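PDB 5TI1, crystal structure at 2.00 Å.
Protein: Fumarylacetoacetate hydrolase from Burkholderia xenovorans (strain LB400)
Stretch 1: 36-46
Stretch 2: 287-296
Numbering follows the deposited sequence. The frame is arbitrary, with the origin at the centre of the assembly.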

# COMPACT_ATOMS: atom_id res chain seq x y z
N ASP B 36 -21.75 -9.35 21.74
CA ASP B 36 -21.10 -9.67 20.47
C ASP B 36 -20.34 -10.99 20.53
O ASP B 36 -20.23 -11.69 19.51
N PHE B 37 -19.81 -11.35 21.69
CA PHE B 37 -18.81 -12.41 21.76
C PHE B 37 -19.38 -13.70 22.35
O PHE B 37 -18.89 -14.22 23.36
N SER B 38 -20.41 -14.21 21.69
CA SER B 38 -20.98 -15.52 22.00
C SER B 38 -19.93 -16.60 21.80
O SER B 38 -18.93 -16.42 21.11
N ILE B 39 -20.19 -17.78 22.39
CA ILE B 39 -19.28 -18.90 22.16
C ILE B 39 -19.24 -19.27 20.68
O ILE B 39 -18.31 -19.93 20.23
N GLN B 40 -20.25 -18.84 19.91
CA GLN B 40 -20.27 -19.10 18.48
C GLN B 40 -19.35 -18.18 17.70
O GLN B 40 -19.06 -18.46 16.53
N ASN B 41 -18.87 -17.10 18.32
CA ASN B 41 -18.06 -16.12 17.60
C ASN B 41 -16.60 -16.56 17.59
O ASN B 41 -16.11 -17.07 16.58
N LEU B 42 -15.90 -16.35 18.71
CA LEU B 42 -14.49 -16.66 18.85
C LEU B 42 -13.65 -15.87 17.85
O LEU B 42 -12.98 -16.46 16.98
N PRO B 43 -13.65 -14.54 17.92
CA PRO B 43 -12.83 -13.75 17.01
C PRO B 43 -11.40 -13.63 17.53
O PRO B 43 -11.13 -13.81 18.72
N PHE B 44 -10.49 -13.29 16.61
CA PHE B 44 -9.07 -13.19 16.92
C PHE B 44 -8.62 -11.73 16.98
O PHE B 44 -9.06 -10.90 16.17
N GLY B 45 -7.72 -11.44 17.92
CA GLY B 45 -7.14 -10.13 18.07
C GLY B 45 -5.76 -10.21 18.69
O GLY B 45 -5.25 -11.30 18.97
N ILE B 46 -5.16 -9.05 18.91
CA ILE B 46 -3.85 -8.91 19.52
C ILE B 46 -4.00 -8.01 20.74
O ILE B 46 -4.47 -6.87 20.62
N SER B 287 -11.93 -1.96 13.55
CA SER B 287 -12.18 -2.60 14.82
C SER B 287 -11.07 -3.61 15.11
O SER B 287 -10.38 -4.08 14.20
N PRO B 288 -10.88 -3.97 16.39
CA PRO B 288 -9.72 -4.80 16.74
C PRO B 288 -9.93 -6.31 16.62
O PRO B 288 -8.94 -7.04 16.56
N TRP B 289 -11.18 -6.79 16.59
CA TRP B 289 -11.47 -8.22 16.59
C TRP B 289 -11.77 -8.73 15.18
O TRP B 289 -12.73 -8.28 14.54
N ILE B 290 -10.99 -9.69 14.70
CA ILE B 290 -11.25 -10.25 13.39
C ILE B 290 -12.21 -11.41 13.57
O ILE B 290 -11.86 -12.44 14.16
N VAL B 291 -13.44 -11.23 13.10
CA VAL B 291 -14.45 -12.29 13.14
C VAL B 291 -14.18 -13.22 11.97
O VAL B 291 -14.15 -12.76 10.82
N THR B 292 -13.95 -14.50 12.25
CA THR B 292 -13.54 -15.43 11.19
C THR B 292 -14.66 -15.68 10.19
O THR B 292 -15.85 -15.66 10.53
N LEU B 293 -14.26 -15.93 8.95
CA LEU B 293 -15.23 -16.23 7.92
C LEU B 293 -16.04 -17.48 8.27
O LEU B 293 -17.24 -17.55 8.00
N ASP B 294 -15.40 -18.46 8.93
CA ASP B 294 -16.12 -19.64 9.40
C ASP B 294 -17.21 -19.26 10.40
O ASP B 294 -18.33 -19.79 10.33
N ALA B 295 -16.91 -18.35 11.33
CA ALA B 295 -17.93 -17.95 12.30
C ALA B 295 -19.12 -17.28 11.61
O ALA B 295 -20.24 -17.33 12.13
N LEU B 296 -18.89 -16.66 10.46
CA LEU B 296 -19.96 -15.98 9.73
C LEU B 296 -20.77 -16.90 8.83
O LEU B 296 -21.80 -16.47 8.30

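This is a mostly buried contact in which one antiparallel backbone bridge is flanked by apolar side chains and by ordered waters. F44 and I290 form the bridge: F44 N donates to I290 O at 2.9 Å, and I290 N donates to F44 O at 2.7 Å. W289 (chi1 m) has the largest area covered. F37, also m, points toward the other stretch and sets its ring edge to the face of the W289 five-membered ring, with F37 CZ 3.6 Å from W289 CD1. P43 points toward stretch 2 as well. Its CB lies 4.0 Å from W289 CB and 4.1 Å from V291 CG2; V291 is t. G45 leaves room for the indole: a CB there would fall 2.8 Å from W289 CE3, a clash. The CB of F44 (m) points away, yet its ring edge meets T292, with F44 CE2 3.6 Å from T292 CG2. T292 is p, and its OG1 caps the helix by accepting from A295 N at 3.1 Å. A295 points toward stretch 1, its CB 3.4 Å from N41 O. N41 is t; its ND2 donates to D36 O at 3.1 Å. Waters extend the polar contact. Water 1 donates to Q40 O and A295 O. Water 2 links N41 O to T292 N, and water 4 links I46 N to P288 O.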

# COMPACT_ATOMS: atom_id res chain seq x y z
CB ASP B 36 -20.13 -8.54 20.07
CG ASP B 36 -20.85 -7.33 19.49
OD1 ASP B 36 -21.92 -7.49 18.86
OD2 ASP B 36 -20.34 -6.20 19.66
CB PHE B 37 -17.62 -11.87 22.54
CG PHE B 37 -17.12 -10.56 21.98
CD1 PHE B 37 -16.77 -10.46 20.64
CD2 PHE B 37 -17.07 -9.42 22.78
CE1 PHE B 37 -16.34 -9.25 20.11
CE2 PHE B 37 -16.64 -8.20 22.25
CZ PHE B 37 -16.27 -8.12 20.92
CB SER B 38 -22.17 -15.79 21.08
OG SER B 38 -21.79 -15.51 19.73
CB ILE B 39 -19.66 -20.11 23.03
CG1 ILE B 39 -18.47 -21.07 23.18
CG2 ILE B 39 -20.88 -20.81 22.46
CD1 ILE B 39 -18.78 -22.31 24.00
CB GLN B 40 -21.70 -18.97 17.95
CG GLN B 40 -22.65 -20.10 18.36
CD GLN B 40 -23.22 -19.93 19.76
OE1 GLN B 40 -22.98 -18.92 20.42
NE2 GLN B 40 -24.00 -20.91 20.20
CB ASN B 41 -18.21 -14.74 18.24
CG ASN B 41 -17.57 -13.64 17.40
OD1 ASN B 41 -16.83 -13.92 16.46
ND2 ASN B 41 -17.84 -12.40 17.74
CB LEU B 42 -14.26 -18.17 18.70
CG LEU B 42 -15.19 -19.02 19.57
CD1 LEU B 42 -14.93 -20.51 19.37
CD2 LEU B 42 -15.06 -18.64 21.03
CB PRO B 43 -13.53 -12.39 17.01
CG PRO B 43 -14.05 -12.27 18.43
CD PRO B 43 -14.40 -13.69 18.87
CB PHE B 44 -8.22 -13.92 15.88
CG PHE B 44 -8.36 -15.41 15.93
CD1 PHE B 44 -7.53 -16.17 16.73
CD2 PHE B 44 -9.33 -16.05 15.18
CE1 PHE B 44 -7.66 -17.55 16.78
CE2 PHE B 44 -9.47 -17.43 15.23
CZ PHE B 44 -8.63 -18.18 16.03
CB ILE B 46 -2.82 -8.33 18.53
CG1 ILE B 46 -2.58 -9.29 17.36
CG2 ILE B 46 -1.51 -8.01 19.23
CD1 ILE B 46 -1.92 -10.59 17.75
CB SER B 287 -13.55 -3.29 14.79
OG SER B 287 -13.62 -4.22 13.73
CB PRO B 288 -9.44 -4.40 18.20
CG PRO B 288 -10.78 -3.98 18.73
CD PRO B 288 -11.51 -3.36 17.58
CB TRP B 289 -12.65 -8.54 17.52
CG TRP B 289 -12.37 -8.30 18.97
CD1 TRP B 289 -12.92 -7.33 19.76
CD2 TRP B 289 -11.46 -9.03 19.81
NE1 TRP B 289 -12.41 -7.41 21.04
CE2 TRP B 289 -11.51 -8.44 21.09
CE3 TRP B 289 -10.60 -10.11 19.59
CZ2 TRP B 289 -10.75 -8.91 22.16
CZ3 TRP B 289 -9.83 -10.57 20.65
CH2 TRP B 289 -9.92 -9.97 21.92
CB ILE B 290 -9.97 -10.70 12.67
CG1 ILE B 290 -9.03 -9.51 12.47
CG2 ILE B 290 -10.34 -11.27 11.32
CD1 ILE B 290 -7.78 -9.85 11.68
CB VAL B 291 -15.87 -11.70 13.09
CG1 VAL B 291 -16.91 -12.82 12.94
CG2 VAL B 291 -16.16 -10.84 14.34
CB THR B 292 -13.08 -16.78 11.76
OG1 THR B 292 -14.15 -17.39 12.50
CG2 THR B 292 -11.86 -16.63 12.64
CB LEU B 293 -14.52 -16.39 6.57
CG LEU B 293 -15.51 -16.48 5.41
CD1 LEU B 293 -16.20 -15.13 5.20
CD2 LEU B 293 -14.83 -16.96 4.14
CB ASP B 294 -15.14 -20.64 10.00
CG ASP B 294 -14.47 -21.50 8.95
OD1 ASP B 294 -15.12 -21.76 7.92
OD2 ASP B 294 -13.30 -21.91 9.13
CB ALA B 295 -17.33 -17.02 13.36
CB LEU B 296 -19.37 -14.86 8.88
CG LEU B 296 -18.74 -13.74 9.70
CD1 LEU B 296 -17.79 -12.97 8.83
CD2 LEU B 296 -19.82 -12.83 10.24
O HOH W 1 -21.12 -18.74 14.15
O HOH W 2 -14.78 -15.33 14.73
O HOH W 3 -13.02 -18.66 15.09
O HOH W 4 -6.75 -6.77 18.14